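Local coordinates for protein 3-hydroxyadipyl-CoA dehydrogenase (Escherichia coli, PDB 3MOG) that catalyses the NAD-dependent oxidation of (3S)-3-hydroxyadipyl-CoA to 3-oxoadipyl-CoA in the breakdown of phenylacetate, working as a homotrimer, at residues C[122-127]-C[183-188]; C[137-142]-C[163-168]; C[153-158]-C[168-173]; C[188-193]-C[408-413]. All coordinates share one frame; numbering follows the deposited sequence. Where two conformers were deposited one is given.

Contact 1 (C[122-127]-C[183-188])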
loop_
_atom_site.group_PDB
_atom_site.type_symbol
_atom_site.label_atom_id
_atom_site.label_comp_id
_atom_site.label_asym_id
_atom_site.label_seq_id
_atom_site.Cartn_x
_atom_site.Cartn_y
_atom_site.Cartn_z
ATOM N N SER C 122 14.133 -8.996 15.103
ATOM C CA SER C 122 13.774 -8.665 13.723
ATOM C C SER C 122 13.558 -9.865 12.817
ATOM O O SER C 122 12.938 -9.749 11.766
ATOM C CB SER C 122 14.809 -7.712 13.117
ATOM O OG SER C 122 16.132 -8.050 13.510
ATOM N N ILE C 123 14.050 -11.024 13.231
ATOM C CA ILE C 123 13.954 -12.219 12.411
ATOM C C ILE C 123 12.872 -13.151 12.931
ATOM O O ILE C 123 12.708 -13.303 14.146
ATOM C CB ILE C 123 15.327 -12.951 12.343
ATOM C CG1 ILE C 123 16.418 -12.016 11.804
ATOM C CG2 ILE C 123 15.240 -14.201 11.507
ATOM C CD1 ILE C 123 16.161 -11.444 10.393
ATOM N N SER C 124 12.140 -13.763 12.001
ATOM C CA SER C 124 11.151 -14.777 12.319
ATOM C C SER C 124 11.780 -15.996 12.971
ATOM O O SER C 124 12.796 -16.511 12.497
ATOM C CB SER C 124 10.415 -15.218 11.050
ATOM O OG SER C 124 9.504 -16.270 11.342
ATOM N N ILE C 125 11.152 -16.462 14.048
ATOM C CA ILE C 125 11.563 -17.680 14.736
ATOM C C ILE C 125 11.318 -18.861 13.813
ATOM O O ILE C 125 12.165 -19.740 13.675
ATOM C CB ILE C 125 10.775 -17.890 16.058
ATOM C CG1 ILE C 125 10.907 -16.675 17.001
ATOM C CG2 ILE C 125 11.206 -19.168 16.757
ATOM C CD1 ILE C 125 12.328 -16.176 17.252
ATOM N N THR C 126 10.149 -18.847 13.175
ATOM C CA THR C 126 9.724 -19.864 12.221
ATOM C C THR C 126 10.749 -20.088 11.104
ATOM O O THR C 126 11.033 -21.231 10.760
ATOM C CB THR C 126 8.343 -19.495 11.632
ATOM O OG1 THR C 126 7.463 -19.177 12.710
ATOM C CG2 THR C 126 7.748 -20.658 10.847
ATOM N N ALA C 127 11.314 -19.000 10.576
ATOM C CA ALA C 127 12.324 -19.080 9.525
ATOM C C ALA C 127 13.673 -19.561 10.050
ATOM O O ALA C 127 14.414 -20.225 9.323
ATOM C CB ALA C 127 12.470 -17.745 8.807
ATOM N N CYS C 183 4.361 -14.270 23.290
ATOM C CA CYS C 183 3.830 -13.770 22.041
ATOM C C CYS C 183 4.265 -14.675 20.896
ATOM O O CYS C 183 5.229 -15.407 21.025
ATOM C CB CYS C 183 4.277 -12.324 21.776
ATOM S SG CYS C 183 5.992 -12.122 21.346
ATOM N N HIS C 184 3.532 -14.629 19.787
ATOM C CA HIS C 184 3.866 -15.401 18.598
ATOM C C HIS C 184 4.885 -14.631 17.781
ATOM O O HIS C 184 5.108 -13.440 18.021
ATOM C CB HIS C 184 2.612 -15.678 17.758
ATOM C CG HIS C 184 2.750 -16.852 16.839
ATOM N ND1 HIS C 184 2.845 -18.148 17.297
ATOM C CD2 HIS C 184 2.816 -16.924 15.488
ATOM C CE1 HIS C 184 2.963 -18.970 16.268
ATOM N NE2 HIS C 184 2.946 -18.252 15.159
ATOM N N SER C 185 5.502 -15.308 16.818
ATOM C CA SER C 185 6.528 -14.703 15.999
ATOM C C SER C 185 5.960 -13.828 14.880
ATOM O O SER C 185 6.114 -14.125 13.700
ATOM C CB SER C 185 7.450 -15.792 15.430
ATOM O OG SER C 185 8.647 -15.187 15.002
ATOM N N THR C 186 5.319 -12.733 15.263
ATOM C CA THR C 186 4.757 -11.796 14.302
ATOM C C THR C 186 5.628 -10.538 14.319
ATOM O O THR C 186 6.307 -10.282 15.320
ATOM C CB THR C 186 3.293 -11.478 14.672
ATOM O OG1 THR C 186 3.247 -10.985 16.018
ATOM C CG2 THR C 186 2.435 -12.732 14.553
ATOM N N PRO C 187 5.625 -9.759 13.220
ATOM C CA PRO C 187 6.507 -8.594 13.103
ATOM C C PRO C 187 6.399 -7.621 14.276
ATOM O O PRO C 187 5.297 -7.154 14.588
ATOM C CB PRO C 187 5.999 -7.895 11.843
ATOM C CG PRO C 187 5.340 -8.965 11.048
ATOM C CD PRO C 187 4.778 -9.926 12.022
ATOM N N GLY C 188 7.545 -7.336 14.898
ATOM C CA GLY C 188 7.660 -6.352 15.976
ATOM C C GLY C 188 7.286 -6.902 17.343
ATOM O O GLY C 188 7.287 -6.164 18.322
#

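Contact 2 (C[137-142]-C[163-168])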
loop_
_atom_site.group_PDB
_atom_site.type_symbol
_atom_site.label_atom_id
_atom_site.label_comp_id
_atom_site.label_asym_id
_atom_site.label_seq_id
_atom_site.Cartn_x
_atom_site.Cartn_y
_atom_site.Cartn_z
ATOM N N ARG C 137 12.044 -27.061 19.959
ATOM C CA ARG C 137 12.793 -26.489 21.076
ATOM C C ARG C 137 13.490 -25.199 20.673
ATOM O O ARG C 137 14.320 -24.681 21.410
ATOM C CB ARG C 137 13.761 -27.501 21.735
ATOM C CG ARG C 137 14.565 -28.393 20.787
ATOM C CD ARG C 137 15.625 -27.613 20.041
ATOM N NE ARG C 137 16.210 -28.368 18.940
ATOM C CZ ARG C 137 17.372 -29.010 19.008
ATOM N NH1 ARG C 137 18.082 -28.993 20.133
ATOM N NH2 ARG C 137 17.824 -29.662 17.945
ATOM N N VAL C 138 13.165 -24.710 19.479
ATOM C CA VAL C 138 13.581 -23.383 19.045
ATOM C C VAL C 138 12.508 -22.370 19.466
ATOM O O VAL C 138 11.315 -22.642 19.348
ATOM C CB VAL C 138 13.816 -23.318 17.524
ATOM C CG1 VAL C 138 14.526 -22.034 17.133
ATOM C CG2 VAL C 138 14.625 -24.516 17.055
ATOM N N ALA C 139 12.950 -21.223 19.979
ATOM C CA ALA C 139 12.066 -20.180 20.492
ATOM C C ALA C 139 12.832 -18.872 20.551
ATOM O O ALA C 139 14.039 -18.858 20.402
ATOM C CB ALA C 139 11.548 -20.548 21.887
ATOM N N GLY C 140 12.126 -17.769 20.763
ATOM C CA GLY C 140 12.779 -16.479 20.949
ATOM C C GLY C 140 12.833 -16.168 22.420
ATOM O O GLY C 140 11.885 -16.437 23.149
ATOM N N LEU C 141 13.955 -15.627 22.863
ATOM C CA LEU C 141 14.082 -15.153 24.226
ATOM C C LEU C 141 14.634 -13.742 24.115
ATOM O O LEU C 141 15.844 -13.528 24.041
ATOM C CB LEU C 141 14.987 -16.091 25.045
ATOM C CG LEU C 141 14.791 -16.177 26.562
ATOM C CD1 LEU C 141 13.409 -16.675 26.900
ATOM C CD2 LEU C 141 15.842 -17.080 27.204
ATOM N N HIS C 142 13.723 -12.776 24.062
ATOM C CA HIS C 142 14.067 -11.422 23.664
ATOM C C HIS C 142 14.225 -10.471 24.845
ATOM O O HIS C 142 13.234 -10.041 25.421
ATOM C CB HIS C 142 13.011 -10.898 22.682
ATOM C CG HIS C 142 13.258 -9.503 22.208
ATOM N ND1 HIS C 142 12.262 -8.550 22.146
ATOM C CD2 HIS C 142 14.391 -8.894 21.779
ATOM C CE1 HIS C 142 12.771 -7.416 21.695
ATOM N NE2 HIS C 142 14.062 -7.596 21.471
ATOM N N ALA C 163 4.757 -25.903 23.686
ATOM C CA ALA C 163 4.243 -25.171 24.839
ATOM C C ALA C 163 5.022 -25.425 26.132
ATOM O O ALA C 163 5.099 -24.526 26.985
ATOM C CB ALA C 163 2.745 -25.460 25.045
ATOM N N GLU C 164 5.571 -26.638 26.296
ATOM C CA GLU C 164 6.406 -26.942 27.462
ATOM C C GLU C 164 7.683 -26.097 27.451
ATOM O O GLU C 164 8.133 -25.617 28.501
ATOM C CB GLU C 164 6.730 -28.438 27.548
ATOM C CG GLU C 164 5.578 -29.293 28.077
ATOM C CD GLU C 164 6.048 -30.564 28.767
ATOM O OE1 GLU C 164 7.133 -30.542 29.388
ATOM O OE2 GLU C 164 5.328 -31.585 28.698
ATOM N N VAL C 165 8.235 -25.896 26.254
ATOM C CA VAL C 165 9.395 -25.040 26.027
ATOM C C VAL C 165 9.124 -23.596 26.483
ATOM O O VAL C 165 9.945 -23.013 27.185
ATOM C CB VAL C 165 9.828 -25.115 24.547
ATOM C CG1 VAL C 165 10.867 -24.059 24.219
ATOM C CG2 VAL C 165 10.361 -26.528 24.224
ATOM N N VAL C 166 7.953 -23.057 26.126
ATOM C CA VAL C 166 7.514 -21.726 26.569
ATOM C C VAL C 166 7.450 -21.645 28.105
ATOM O O VAL C 166 7.972 -20.696 28.714
ATOM C CB VAL C 166 6.136 -21.338 25.927
ATOM C CG1 VAL C 166 5.529 -20.114 26.592
ATOM C CG2 VAL C 166 6.290 -21.094 24.433
ATOM N N GLU C 167 6.841 -22.657 28.719
ATOM C CA GLU C 167 6.678 -22.710 30.176
ATOM C C GLU C 167 8.023 -22.774 30.880
ATOM O O GLU C 167 8.226 -22.098 31.892
ATOM C CB GLU C 167 5.861 -23.942 30.592
ATOM C CG GLU C 167 4.396 -23.930 30.197
ATOM C CD GLU C 167 3.613 -22.778 30.797
ATOM O OE1 GLU C 167 3.825 -22.439 31.985
ATOM O OE2 GLU C 167 2.768 -22.220 30.068
ATOM N N GLN C 168 8.920 -23.601 30.341
ATOM C CA GLN C 168 10.291 -23.713 30.830
ATOM C C GLN C 168 10.998 -22.358 30.762
ATOM O O GLN C 168 11.558 -21.893 31.767
ATOM C CB GLN C 168 11.068 -24.769 30.029
ATOM C CG GLN C 168 10.802 -26.219 30.434
ATOM C CD GLN C 168 11.652 -27.210 29.641
ATOM O OE1 GLN C 168 11.140 -27.969 28.815
ATOM N NE2 GLN C 168 12.963 -27.194 29.880
#

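Contact 3 (C[153-158]-C[168-173])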
loop_
_atom_site.group_PDB
_atom_site.type_symbol
_atom_site.label_atom_id
_atom_site.label_comp_id
_atom_site.label_asym_id
_atom_site.label_seq_id
_atom_site.Cartn_x
_atom_site.Cartn_y
_atom_site.Cartn_z
ATOM N N VAL C 153 11.286 -9.749 29.380
ATOM C CA VAL C 153 11.670 -10.565 28.224
ATOM C C VAL C 153 10.439 -11.078 27.469
ATOM O O VAL C 153 9.445 -11.450 28.080
ATOM C CB VAL C 153 12.768 -11.671 28.522
ATOM C CG1 VAL C 153 12.850 -12.002 29.950
ATOM C CG2 VAL C 153 12.606 -12.932 27.650
ATOM N N GLU C 154 10.500 -11.035 26.144
ATOM C CA GLU C 154 9.452 -11.578 25.302
ATOM C C GLU C 154 9.838 -13.002 24.924
ATOM O O GLU C 154 10.902 -13.230 24.337
ATOM C CB GLU C 154 9.280 -10.700 24.056
ATOM C CG GLU C 154 8.758 -9.306 24.356
ATOM C CD GLU C 154 8.615 -8.436 23.110
ATOM O OE1 GLU C 154 9.640 -8.165 22.447
ATOM O OE2 GLU C 154 7.477 -8.008 22.807
ATOM N N VAL C 155 8.995 -13.957 25.307
ATOM C CA VAL C 155 9.220 -15.366 25.014
ATOM C C VAL C 155 8.439 -15.696 23.747
ATOM O O VAL C 155 7.214 -15.725 23.745
ATOM C CB VAL C 155 8.756 -16.286 26.167
ATOM C CG1 VAL C 155 8.925 -17.756 25.776
ATOM C CG2 VAL C 155 9.514 -15.988 27.458
ATOM N N VAL C 156 9.147 -15.921 22.656
ATOM C CA VAL C 156 8.494 -15.891 21.352
ATOM C C VAL C 156 8.332 -17.268 20.743
ATOM O O VAL C 156 9.327 -17.970 20.511
ATOM C CB VAL C 156 9.262 -14.995 20.373
ATOM C CG1 VAL C 156 8.403 -14.682 19.171
ATOM C CG2 VAL C 156 9.683 -13.731 21.054
ATOM N N SER C 157 7.086 -17.661 20.493
ATOM C CA SER C 157 6.818 -18.934 19.820
ATOM C C SER C 157 6.866 -18.785 18.305
ATOM O O SER C 157 6.201 -17.921 17.715
ATOM C CB SER C 157 5.474 -19.522 20.227
ATOM O OG SER C 157 5.423 -19.812 21.616
ATOM N N GLY C 158 7.668 -19.637 17.674
ATOM C CA GLY C 158 7.540 -19.868 16.247
ATOM C C GLY C 158 6.407 -20.848 16.044
ATOM O O GLY C 158 5.824 -21.361 17.015
ATOM N N GLN C 168 8.920 -23.601 30.341
ATOM C CA GLN C 168 10.291 -23.713 30.830
ATOM C C GLN C 168 10.998 -22.358 30.762
ATOM O O GLN C 168 11.558 -21.893 31.767
ATOM C CB GLN C 168 11.068 -24.769 30.029
ATOM C CG GLN C 168 10.802 -26.219 30.434
ATOM C CD GLN C 168 11.652 -27.210 29.641
ATOM O OE1 GLN C 168 11.140 -27.969 28.815
ATOM N NE2 GLN C 168 12.963 -27.194 29.880
ATOM N N LEU C 169 10.923 -21.711 29.597
ATOM C CA LEU C 169 11.552 -20.391 29.415
ATOM C C LEU C 169 10.976 -19.297 30.301
ATOM O O LEU C 169 11.735 -18.480 30.829
ATOM C CB LEU C 169 11.549 -19.961 27.937
ATOM C CG LEU C 169 12.395 -20.884 27.057
ATOM C CD1 LEU C 169 12.335 -20.444 25.599
ATOM C CD2 LEU C 169 13.844 -20.950 27.569
ATOM N N CYS C 170 9.648 -19.295 30.478
ATOM C CA CYS C 170 8.983 -18.360 31.402
ATOM C C CYS C 170 9.436 -18.568 32.842
ATOM O O CYS C 170 9.820 -17.607 33.522
ATOM C CB CYS C 170 7.449 -18.455 31.311
ATOM S SG CYS C 170 6.746 -17.786 29.773
ATOM N N GLU C 171 9.387 -19.821 33.299
ATOM C CA GLU C 171 9.825 -20.168 34.655
ATOM C C GLU C 171 11.279 -19.784 34.905
ATOM O O GLU C 171 11.612 -19.239 35.958
ATOM C CB GLU C 171 9.625 -21.660 34.942
ATOM C CG GLU C 171 9.831 -22.002 36.414
ATOM C CD GLU C 171 9.391 -23.401 36.790
ATOM O OE1 GLU C 171 9.699 -24.355 36.042
ATOM O OE2 GLU C 171 8.748 -23.544 37.854
ATOM N N LEU C 172 12.133 -20.035 33.916
ATOM C CA LEU C 172 13.549 -19.726 34.044
ATOM C C LEU C 172 13.830 -18.212 34.147
ATOM O O LEU C 172 14.606 -17.786 35.022
ATOM C CB LEU C 172 14.336 -20.377 32.903
ATOM C CG LEU C 172 15.842 -20.103 32.839
ATOM C CD1 LEU C 172 16.595 -20.850 33.936
ATOM C CD2 LEU C 172 16.342 -20.508 31.483
ATOM N N THR C 173 13.192 -17.404 33.289
ATOM C CA THR C 173 13.372 -15.942 33.362
ATOM C C THR C 173 12.741 -15.335 34.612
ATOM O O THR C 173 13.260 -14.356 35.161
ATOM C CB THR C 173 12.873 -15.199 32.103
ATOM O OG1 THR C 173 11.502 -15.521 31.862
ATOM C CG2 THR C 173 13.705 -15.596 30.880
#

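Contact 4 (C[188-193]-C[408-413])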
loop_
_atom_site.group_PDB
_atom_site.type_symbol
_atom_site.label_atom_id
_atom_site.label_comp_id
_atom_site.label_asym_id
_atom_site.label_seq_id
_atom_site.Cartn_x
_atom_site.Cartn_y
_atom_site.Cartn_z
ATOM N N GLY C 188 7.545 -7.336 14.898
ATOM C CA GLY C 188 7.660 -6.352 15.976
ATOM C C GLY C 188 7.286 -6.902 17.343
ATOM O O GLY C 188 7.287 -6.164 18.322
ATOM N N PHE C 189 6.966 -8.194 17.395
ATOM C CA PHE C 189 6.460 -8.887 18.597
ATOM C C PHE C 189 5.315 -8.111 19.286
ATOM O O PHE C 189 4.278 -7.867 18.657
ATOM C CB PHE C 189 7.605 -9.274 19.549
ATOM C CG PHE C 189 8.735 -10.061 18.884
ATOM C CD1 PHE C 189 8.486 -10.939 17.817
ATOM C CD2 PHE C 189 10.037 -9.946 19.359
ATOM C CE1 PHE C 189 9.514 -11.654 17.223
ATOM C CE2 PHE C 189 11.078 -10.662 18.775
ATOM C CZ PHE C 189 10.819 -11.517 17.705
ATOM N N ILE C 190 5.481 -7.738 20.554
ATOM C CA ILE C 190 4.544 -6.807 21.206
ATOM C C ILE C 190 5.132 -5.397 21.211
ATOM O O ILE C 190 4.576 -4.477 20.601
ATOM C CB ILE C 190 4.215 -7.184 22.663
ATOM C CG1 ILE C 190 3.682 -8.602 22.789
ATOM C CG2 ILE C 190 3.188 -6.217 23.265
ATOM C CD1 ILE C 190 3.720 -9.066 24.252
ATOM N N VAL C 191 6.264 -5.241 21.895
ATOM C CA VAL C 191 6.838 -3.923 22.173
ATOM C C VAL C 191 7.172 -3.100 20.919
ATOM O O VAL C 191 6.723 -1.974 20.797
ATOM C CB VAL C 191 8.089 -4.006 23.106
ATOM C CG1 VAL C 191 8.629 -2.613 23.369
ATOM C CG2 VAL C 191 7.748 -4.695 24.415
ATOM N N ASN C 192 7.936 -3.655 19.991
ATOM C CA ASN C 192 8.309 -2.912 18.772
ATOM C C ASN C 192 7.114 -2.612 17.869
ATOM O O ASN C 192 7.146 -1.671 17.097
ATOM C CB ASN C 192 9.370 -3.667 17.957
ATOM C CG ASN C 192 10.787 -3.412 18.430
ATOM O OD1 ASN C 192 11.065 -2.456 19.148
ATOM N ND2 ASN C 192 11.705 -4.269 17.996
ATOM N N ARG C 193 6.071 -3.428 17.967
ATOM C CA ARG C 193 4.854 -3.224 17.189
ATOM C C ARG C 193 3.950 -2.156 17.802
ATOM O O ARG C 193 3.533 -1.234 17.113
ATOM C CB ARG C 193 4.092 -4.547 17.045
ATOM C CG ARG C 193 2.810 -4.450 16.242
ATOM C CD ARG C 193 1.810 -5.449 16.755
ATOM N NE ARG C 193 0.591 -5.525 15.958
ATOM C CZ ARG C 193 0.156 -6.629 15.359
ATOM N NH1 ARG C 193 0.872 -7.735 15.423
ATOM N NH2 ARG C 193 -0.974 -6.616 14.661
ATOM N N GLY C 408 -4.428 -12.248 18.143
ATOM C CA GLY C 408 -3.875 -13.317 18.965
ATOM C C GLY C 408 -2.372 -13.271 19.137
ATOM O O GLY C 408 -1.756 -14.300 19.386
ATOM N N VAL C 409 -1.782 -12.080 19.004
ATOM C CA VAL C 409 -0.339 -11.897 19.220
ATOM C C VAL C 409 0.074 -12.267 20.647
ATOM O O VAL C 409 1.098 -12.912 20.831
ATOM C CB VAL C 409 0.126 -10.460 18.883
ATOM C CG1 VAL C 409 1.627 -10.290 19.123
ATOM C CG2 VAL C 409 -0.192 -10.134 17.435
ATOM N N ALA C 410 -0.749 -11.883 21.630
ATOM C CA ALA C 410 -0.451 -12.052 23.051
ATOM C C ALA C 410 -1.735 -11.848 23.872
ATOM O O ALA C 410 -2.738 -11.345 23.351
ATOM C CB ALA C 410 0.614 -11.045 23.486
ATOM N N SER C 411 -1.705 -12.213 25.150
ATOM C CA SER C 411 -2.854 -11.971 26.030
ATOM C C SER C 411 -2.954 -10.486 26.348
ATOM O O SER C 411 -1.974 -9.754 26.198
ATOM C CB SER C 411 -2.705 -12.746 27.334
ATOM O OG SER C 411 -1.645 -12.193 28.121
ATOM N N GLU C 412 -4.129 -10.042 26.787
ATOM C CA GLU C 412 -4.301 -8.653 27.217
ATOM C C GLU C 412 -3.298 -8.266 28.313
ATOM O O GLU C 412 -2.627 -7.224 28.216
ATOM C CB GLU C 412 -5.744 -8.388 27.679
ATOM C CG GLU C 412 -5.914 -7.054 28.403
ATOM C CD GLU C 412 -7.317 -6.827 28.913
ATOM O OE1 GLU C 412 -8.114 -6.186 28.192
ATOM O OE2 GLU C 412 -7.611 -7.297 30.036
ATOM N N GLN C 413 -3.184 -9.106 29.342
ATOM C CA GLN C 413 -2.247 -8.818 30.436
ATOM C C GLN C 413 -0.785 -8.737 29.987
ATOM O O GLN C 413 -0.032 -7.909 30.498
ATOM C CB GLN C 413 -2.433 -9.754 31.656
ATOM C CG GLN C 413 -1.919 -11.172 31.533
ATOM C CD GLN C 413 -1.672 -11.834 32.894
ATOM O OE1 GLN C 413 -1.057 -11.249 33.787
ATOM N NE2 GLN C 413 -2.146 -13.064 33.044
#

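Contact 1 (C[122-127]-C[183-188])
With chi1 at -162°, the hydroxyl of Ser185 swings opposite its own amide nitrogen and reaches Ile125, whose CG1 leans back beside the backbone N (chi1 -56°), so that one oxygen meets both the amide and the side chain of the same residue. The site is the N-terminus of helix 125-128 in the Rossmann-type NAD-binding domain, approached by the loop that leaves edge strand 179-184. Ile125 N, the first amide of the helix, donates to Ser185 OG over 3.0 Å in a nearly straight bond of 171° at the hydrogen. An amide at this position has no carbonyl of the preceding turn to bond to, and the serine fills that role from across the contact. The side chain comes close to the same oxygen, with Ile125 CG1 3.4 Å from Ser185 OG. Carbon contact is slight, Ile125 CB and Ser185 CB being 4.0 Å apart. Ser124, the N-cap residue, caps the helix less firmly, its OG taking a weak bond of 3.4 Å from Ala127 N. Ser185 sits at the centre of an inverse gamma turn, whose weak Thr186 N to His184 O bond folds the chain sharply just beyond the strand and presents CB to the helix. Val156 of strand 152-157 touches both Ile125 and Ser185, and Glu267 of the second subunit packs on Ser124, which places the contact at a subunit interface of the trimer. Thr126 OG1 is bonded by Leu159 N, while Ser185 CB stays 4.3 Å from Thr126 OG1.

Contact 2 (C[137-142]-C[163-168])
Arg137, whose backbone packs against Val165, has its NH1 gripped by two main-chain carbonyls, Thr114 O and, weakly, Pro111 O, while its NE donates to Asn134 O. The long side chain achieves this by two successive bends, with chi1 at 43° and chi2 at 71°, which carry the guanidinium away from helix 163-175. The helix therefore meets the base of the arginine and not its charge: Val165 CG2 lies 4.0 Å from Arg137 CA and 4.3 Å from Arg137 CB. The two branches of Val165 divide the work. CG2, beside the backbone N, covers Arg137, just before the strand begins, whereas CG1, opposite that nitrogen (chi1 170°), reaches the methyl of Ala139, with Val165 CG1 and Ala139 CB 4.3 Å apart. No hydrogen bond crosses. One valine supplies about half of the 115 Å² buried here, so between these segments a single branched side chain is set against a backbone and a methyl. The backbones lie closest at the arginine, Arg137 CA to Val165 CA being 6.2 Å, and further apart at the alanine, where Ala139 CA to Val166 CA is 7.7 Å. Further along the helix, Leu169 continues the apolar seam onto Ala139 and Leu141, and Glu167 forms a salt bridge with Arg182 of edge strand 179-184. Strand 138-143 runs parallel to strand 115-118 on one flank and antiparallel to strand 152-157 on the other, and helix 163-175 lies along one face of these neighbouring strands.

Contact 3 (C[153-158]-C[168-173])
Val153 and Thr173 make the tightest touch between the strand and the helix: they reach toward each other tip to tip, Val153 CG1 standing 3.8 Å from Thr173 CG2 and 3.9 Å from Thr173 CB. The valine lies away from a staggered position (chi1 21°), which points CG1 at the threonine methyl. Two residues on, Val155 gives the largest share of the 196 Å² buried and splits its branches between successive helix residues. Its CG1 crosses the side chain of Leu169 at a slant, Val155 CG1 to Leu169 CB being 4.1 Å, and its CG2 rests against sulfur, with Val155 CG2 and Cys170 SG 4.0 Å apart. The elements belong to a beta-alpha-beta unit of the NAD-binding domain, in which helix 163-175 links strand 152-157 to its parallel neighbour 179-184. The helix accordingly runs back almost antiparallel to the strand, at 169°, with the segment axes 9.4 Å apart at their closest. Pro180 of the second strand touches both Val155 and Thr173 and extends the apolar layer, while Leu169 leans the other way onto Leu141. Away from this seam the contact loosens: Ser157 meets the helix one turn earlier, at Val166, Gln168 is turned to Leu115 of strand 115-118, and Glu171 lies on the exposed side of the helix beside Leu3.

Contact 4 (C[188-193]-C[408-413])
A Schellman motif with Gly408 as C-prime residue ends helix 390-406; Val409, whose N closes it on Ala404 O, and Ala410 press on the turn after strand 179-184 that leads into helix 191-194. Val409 spreads its branches over that loop and the first turn of the helix after it. Its CG1, opposite the backbone N (chi1 180°), faces the main chain, with Val409 CG1 3.6 Å from Phe189 O. Its CG2 lies obliquely against the guanidinium, Val409 CG2 to Arg193 NH1 being 3.3 Å. That group is fixed elsewhere: NH2 forms a salt bridge with Asp403, and NE has a long, weak ion pair with Glu400, so helix 390-406 holds the arginine while the valine covers it. Ala410 makes a smaller, apolar part, its methyl CB lying 3.8 Å from Ile190 CD1 and 4.0 Å from Ile190 CG1. Ile190 also packs on Ala418 and Met419 of helix 412-422, whose N-cap is Ser411. The backbone of Val409 bonds to His184. The two segments, separated by 214 residues, fall in the two copies of the 3-hydroxyacyl-CoA dehydrogenase C-terminal domain, and their meeting is an interface between those tandem helical domains.

In the fold
Contacts 2 and 3 are centred only 5 Å apart, share helix 163-175 and lie over neighbouring antiparallel strands; their segments alternate along the chain. Both fall within the loop closed by contact 1, whose centre is 13 to 14 Å away and which reaches the far edge of the same sheet through strand 179-184. Contact 4 follows in series, 11 Å from contact 1 and sharing Gly188, and joins the two C-terminal-domain copies beside the NAD-binding domain. Between contacts 2 and 3, His142 ND1 meets Glu154 OE1 at 2.7 Å, and Glu154 OE2 binds the amides of Ile190 and Val191 in contact 4, consistent with the His-Glu pair of this dehydrogenase family.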